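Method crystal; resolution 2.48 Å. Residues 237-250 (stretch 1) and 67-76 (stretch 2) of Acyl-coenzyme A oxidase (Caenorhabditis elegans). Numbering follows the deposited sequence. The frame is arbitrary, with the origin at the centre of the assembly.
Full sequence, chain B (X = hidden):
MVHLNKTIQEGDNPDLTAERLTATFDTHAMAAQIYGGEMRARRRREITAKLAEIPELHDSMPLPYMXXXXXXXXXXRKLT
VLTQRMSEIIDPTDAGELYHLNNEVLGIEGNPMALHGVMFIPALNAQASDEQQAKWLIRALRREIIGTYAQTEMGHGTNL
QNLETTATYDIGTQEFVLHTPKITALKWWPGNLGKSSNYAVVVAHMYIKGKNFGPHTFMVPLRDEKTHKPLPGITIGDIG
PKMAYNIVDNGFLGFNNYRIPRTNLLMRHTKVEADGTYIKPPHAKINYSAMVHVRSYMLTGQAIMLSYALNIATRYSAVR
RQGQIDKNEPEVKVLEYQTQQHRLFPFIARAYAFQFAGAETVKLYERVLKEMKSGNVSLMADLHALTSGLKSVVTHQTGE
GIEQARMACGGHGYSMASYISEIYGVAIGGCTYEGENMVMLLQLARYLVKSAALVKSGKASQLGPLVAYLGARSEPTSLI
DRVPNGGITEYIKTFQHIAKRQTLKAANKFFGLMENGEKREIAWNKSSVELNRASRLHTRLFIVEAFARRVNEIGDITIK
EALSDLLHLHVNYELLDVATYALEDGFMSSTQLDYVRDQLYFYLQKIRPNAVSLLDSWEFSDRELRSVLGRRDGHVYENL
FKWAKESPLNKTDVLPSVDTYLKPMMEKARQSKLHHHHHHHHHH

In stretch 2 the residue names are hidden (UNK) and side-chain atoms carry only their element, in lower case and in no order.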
# COMPACT_ATOMS: atom_id res chain seq x y z
N GLY B 237 -18.23 1.20 -22.76
CA GLY B 237 -17.65 2.44 -22.28
C GLY B 237 -16.60 2.16 -21.24
O GLY B 237 -16.38 1.01 -20.85
N ASP B 238 -15.97 3.24 -20.79
CA ASP B 238 -14.90 3.16 -19.81
C ASP B 238 -15.50 3.14 -18.41
O ASP B 238 -16.48 3.84 -18.14
CB ASP B 238 -13.97 4.36 -19.95
CG ASP B 238 -12.77 4.27 -19.04
OD1 ASP B 238 -11.89 3.44 -19.35
OD2 ASP B 238 -12.71 5.01 -18.03
N ILE B 239 -14.90 2.35 -17.51
CA ILE B 239 -15.45 2.20 -16.16
C ILE B 239 -14.97 3.28 -15.19
O ILE B 239 -15.39 3.28 -14.03
CB ILE B 239 -15.17 0.80 -15.56
CG1 ILE B 239 -13.67 0.55 -15.36
CG2 ILE B 239 -15.81 -0.28 -16.41
CD1 ILE B 239 -13.35 -0.72 -14.55
N GLY B 240 -14.11 4.20 -15.62
CA GLY B 240 -13.70 5.30 -14.77
C GLY B 240 -12.26 5.22 -14.28
O GLY B 240 -11.60 4.19 -14.45
N PRO B 241 -11.78 6.26 -13.62
CA PRO B 241 -10.39 6.28 -13.15
C PRO B 241 -10.13 5.26 -12.05
O PRO B 241 -11.05 4.76 -11.38
CB PRO B 241 -10.20 7.71 -12.64
CG PRO B 241 -11.60 8.12 -12.21
CD PRO B 241 -12.52 7.47 -13.20
N LYS B 242 -8.85 4.89 -11.92
CA LYS B 242 -8.40 3.83 -11.02
C LYS B 242 -7.24 4.31 -10.15
O LYS B 242 -6.75 5.45 -10.29
CB LYS B 242 -8.02 2.56 -11.79
CG LYS B 242 -9.15 1.99 -12.61
CD LYS B 242 -8.65 1.01 -13.59
CE LYS B 242 -7.81 1.75 -14.60
NZ LYS B 242 -7.14 0.85 -15.54
N MET B 243 -6.83 3.43 -9.23
CA MET B 243 -5.74 3.78 -8.33
C MET B 243 -4.40 3.79 -9.05
O MET B 243 -3.49 4.54 -8.67
CB MET B 243 -5.72 2.83 -7.12
CG MET B 243 -4.91 1.56 -7.28
SD MET B 243 -4.94 0.57 -5.76
CE MET B 243 -3.39 1.00 -4.96
N ALA B 244 -4.26 3.02 -10.11
CA ALA B 244 -3.05 3.05 -10.92
C ALA B 244 -3.41 2.44 -12.27
O ALA B 244 -4.57 2.10 -12.52
CB ALA B 244 -1.89 2.32 -10.22
N TYR B 245 -2.41 2.31 -13.14
CA TYR B 245 -2.61 1.59 -14.40
C TYR B 245 -3.65 2.28 -15.28
O TYR B 245 -4.48 1.63 -15.91
CB TYR B 245 -3.03 0.14 -14.11
CG TYR B 245 -2.72 -0.82 -15.22
CD1 TYR B 245 -1.43 -0.91 -15.72
CD2 TYR B 245 -3.69 -1.67 -15.72
CE1 TYR B 245 -1.12 -1.79 -16.72
CE2 TYR B 245 -3.38 -2.58 -16.74
CZ TYR B 245 -2.09 -2.63 -17.23
OH TYR B 245 -1.74 -3.52 -18.23
N ASN B 246 -3.62 3.61 -15.31
CA ASN B 246 -4.74 4.38 -15.83
C ASN B 246 -4.69 4.63 -17.32
O ASN B 246 -5.63 5.21 -17.87
CB ASN B 246 -4.86 5.69 -15.07
CG ASN B 246 -5.59 5.52 -13.76
OD1 ASN B 246 -6.77 5.15 -13.76
ND2 ASN B 246 -4.91 5.78 -12.64
N ILE B 247 -3.62 4.20 -18.01
CA ILE B 247 -3.59 4.28 -19.46
C ILE B 247 -4.43 3.18 -20.09
O ILE B 247 -4.87 3.31 -21.23
CB ILE B 247 -2.13 4.26 -19.95
CG1 ILE B 247 -1.37 5.45 -19.33
CG2 ILE B 247 -2.05 4.24 -21.48
CD1 ILE B 247 0.11 5.58 -19.71
N VAL B 248 -4.65 2.08 -19.37
CA VAL B 248 -5.57 1.03 -19.80
C VAL B 248 -6.99 1.49 -19.53
O VAL B 248 -7.35 1.86 -18.41
CB VAL B 248 -5.26 -0.28 -19.07
CG1 VAL B 248 -6.42 -1.28 -19.23
CG2 VAL B 248 -3.98 -0.88 -19.62
N ASP B 249 -7.82 1.45 -20.57
CA ASP B 249 -9.21 1.89 -20.52
C ASP B 249 -10.09 0.67 -20.24
O ASP B 249 -10.71 0.07 -21.13
CB ASP B 249 -9.56 2.57 -21.83
CG ASP B 249 -9.12 1.74 -23.05
OD1 ASP B 249 -7.89 1.52 -23.21
OD2 ASP B 249 -10.01 1.28 -23.83
N ASN B 250 -10.15 0.30 -18.97
CA ASN B 250 -10.99 -0.81 -18.56
C ASN B 250 -12.45 -0.47 -18.79
O ASN B 250 -12.89 0.63 -18.47
CB ASN B 250 -10.72 -1.15 -17.10
CG ASN B 250 -9.30 -1.57 -16.86
OD1 ASN B 250 -8.40 -0.75 -16.80
ND2 ASN B 250 -9.10 -2.87 -16.72
N UNK B 67 -2.03 14.53 -17.32
CA UNK B 67 -3.36 14.03 -16.98
C UNK B 67 -3.58 12.66 -17.63
O UNK B 67 -2.80 12.21 -18.48
o UNK B 67 -4.40 15.09 -18.88
c UNK B 67 -4.43 15.02 -17.45
c UNK B 67 -4.13 16.40 -16.90
N UNK B 68 -4.66 11.99 -17.21
CA UNK B 68 -5.01 10.70 -17.80
C UNK B 68 -5.21 10.81 -19.30
O UNK B 68 -4.73 9.97 -20.08
c UNK B 68 -7.76 8.01 -17.03
c UNK B 68 -6.27 10.12 -17.15
n UNK B 68 -9.81 6.04 -16.64
c UNK B 68 -6.51 8.69 -17.58
c UNK B 68 -8.68 5.72 -17.27
n UNK B 68 -8.49 4.48 -17.70
n UNK B 68 -7.72 6.61 -17.46
N UNK B 69 -5.94 11.84 -19.74
CA UNK B 69 -6.17 12.05 -21.16
C UNK B 69 -4.85 12.22 -21.92
O UNK B 69 -4.68 11.65 -23.01
c UNK B 69 -8.53 12.98 -20.94
o UNK B 69 -9.93 12.58 -19.06
c UNK B 69 -7.09 13.26 -21.35
c UNK B 69 -8.80 12.98 -19.42
o UNK B 69 -7.90 13.32 -18.60
N UNK B 70 -3.90 12.98 -21.35
CA UNK B 70 -2.61 13.18 -22.01
C UNK B 70 -1.81 11.88 -22.05
O UNK B 70 -1.14 11.59 -23.06
c UNK B 70 -1.83 14.27 -21.28
o UNK B 70 -1.00 16.17 -19.53
c UNK B 70 -1.80 16.63 -20.39
c UNK B 70 -2.42 15.66 -21.39
o UNK B 70 -2.12 17.84 -20.43
N UNK B 71 -1.85 11.08 -20.98
CA UNK B 71 -1.11 9.82 -20.98
C UNK B 71 -1.60 8.89 -22.08
O UNK B 71 -0.80 8.24 -22.76
c UNK B 71 -0.57 9.78 -18.43
c UNK B 71 -1.25 9.12 -19.62
c UNK B 71 -0.69 9.82 -15.90
n UNK B 71 0.30 9.15 -15.04
c UNK B 71 -1.01 9.04 -17.17
N UNK B 72 -2.93 8.81 -22.27
CA UNK B 72 -3.48 7.89 -23.28
C UNK B 72 -3.11 8.35 -24.70
O UNK B 72 -2.71 7.52 -25.54
c UNK B 72 -5.25 7.04 -21.72
c UNK B 72 -5.00 7.74 -23.07
c UNK B 72 -5.64 6.95 -24.21
c UNK B 72 -6.71 6.88 -21.30
N UNK B 73 -3.20 9.66 -24.99
CA UNK B 73 -2.72 10.19 -26.27
C UNK B 73 -1.25 9.85 -26.51
O UNK B 73 -0.87 9.37 -27.59
c UNK B 73 -2.93 11.70 -26.33
c UNK B 73 -3.87 12.79 -29.49
c UNK B 73 -4.31 12.12 -26.82
s UNK B 73 -4.74 11.57 -28.49
N UNK B 74 -0.39 10.12 -25.53
CA UNK B 74 1.03 9.82 -25.66
C UNK B 74 1.26 8.33 -25.89
O UNK B 74 2.07 7.93 -26.72
c UNK B 74 4.10 10.80 -25.12
c UNK B 74 1.75 10.29 -24.39
o UNK B 74 5.32 10.62 -25.13
c UNK B 74 3.21 9.90 -24.26
o UNK B 74 3.57 11.70 -25.78
N UNK B 75 0.53 7.48 -25.15
CA UNK B 75 0.71 6.04 -25.28
C UNK B 75 0.32 5.57 -26.69
O UNK B 75 0.97 4.69 -27.25
c UNK B 75 -0.11 5.34 -24.18
o UNK B 75 0.08 3.93 -24.15
N UNK B 76 -0.76 6.14 -27.25
CA UNK B 76 -1.16 5.81 -28.62
C UNK B 76 -0.14 6.32 -29.63
O UNK B 76 0.19 5.63 -30.61
c UNK B 76 -2.55 6.38 -28.91
O HOH W 1 -10.94 2.75 -16.61

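Position 67 carries three side-chain atoms: a first carbon bonded to one oxygen and one further carbon. That beta-branched hydroxyl identifies Thr67. It lies beyond reach of stretch 1 and serves the helix instead, occupying the N-cap: its OG1 accepts from the backbone N of position 70 at 3.3 Å.

Position 68 has seven side-chain atoms: three carbons in a row, a nitrogen, then a carbon bearing two more nitrogens. The terminal group is a guanidinium, so this is Arg68. Its chi angles are all near 180°, and the extended chain carries the guanidinium into the loop of stretch 1. There Arg68 NE donates to Asn246 O at 2.5 Å, a short bond with an angle of 144°, while Arg68 NH2 makes a weak bond to the same oxygen, Asn246 O, at 3.0 Å. Arg68 NH1 forms a salt bridge with Asp238 OD2 at 3.4 Å, whose hydrogen bond is weak (126°). Val248 O sits at the guanidinium edge, 2.9 Å from Arg68 NH2, and Asn246 OD1 lies over one face.

Position 69 shows three carbons, the third carrying two oxygens, a carboxylate on a two-carbon spacer: Glu69. It is exposed and does not touch stretch 1. Position 70 has the same composition and is Glu70, likewise remote; its OE1 accepts from Thr67 N at 2.9 Å, completing a reciprocal pair with the cap.

At position 71 four carbons run in a row to a terminal nitrogen, which gives Lys71. CA-to-CB points toward stretch 1, and Lys71 CB packs 3.7 Å from Ile247 CG1, but the end of the chain leads away and its NZ is bonded elsewhere in the structure.

Position 72 has four carbons, forked at the first, one arm two carbons long: Ile72. Its CG1 approaches Ile247 O at 3.8 Å and Ile247 CG2 at 4.3 Å, and its CD1 lies 4.0 Å from Asn246 O.

Position 73 is an unbranched run of two carbons, a sulfur and a carbon, hence Met73, out of reach. Position 74 again has three carbons, the third carrying two oxygens, so it is Glu74; its end leads away and it makes no contact with stretch 1. Position 75 has one carbon and one oxygen, Ser75, whose CA-to-CB bond points toward stretch 1; Ser75 OG lies 3.4 Å from Ile247 CG2. Position 76 has a single carbon, Ala76, and makes no contact.

The contact therefore has two parts. Ile247, in the type I turn from Tyr245 to Val248, packs against Lys71, Ile72 and Ser75, residues spaced along one side of the helix. Beside it, Arg68 reaches among loop carbonyls and the carboxylate of Asp238. Water 1 extends this polar network, accepting from Arg68 NH2 at 3.2 Å. Stretch 1 also bonds internally around the guanidinium: Gly240 N donates to Asp238 OD2 at 2.9 Å, and Lys242 N donates to Asn246 OD1 at 2.8 Å. Together the stretches bury 423 Å².

Stretch 2, residues 67-76: TREEKIMESA
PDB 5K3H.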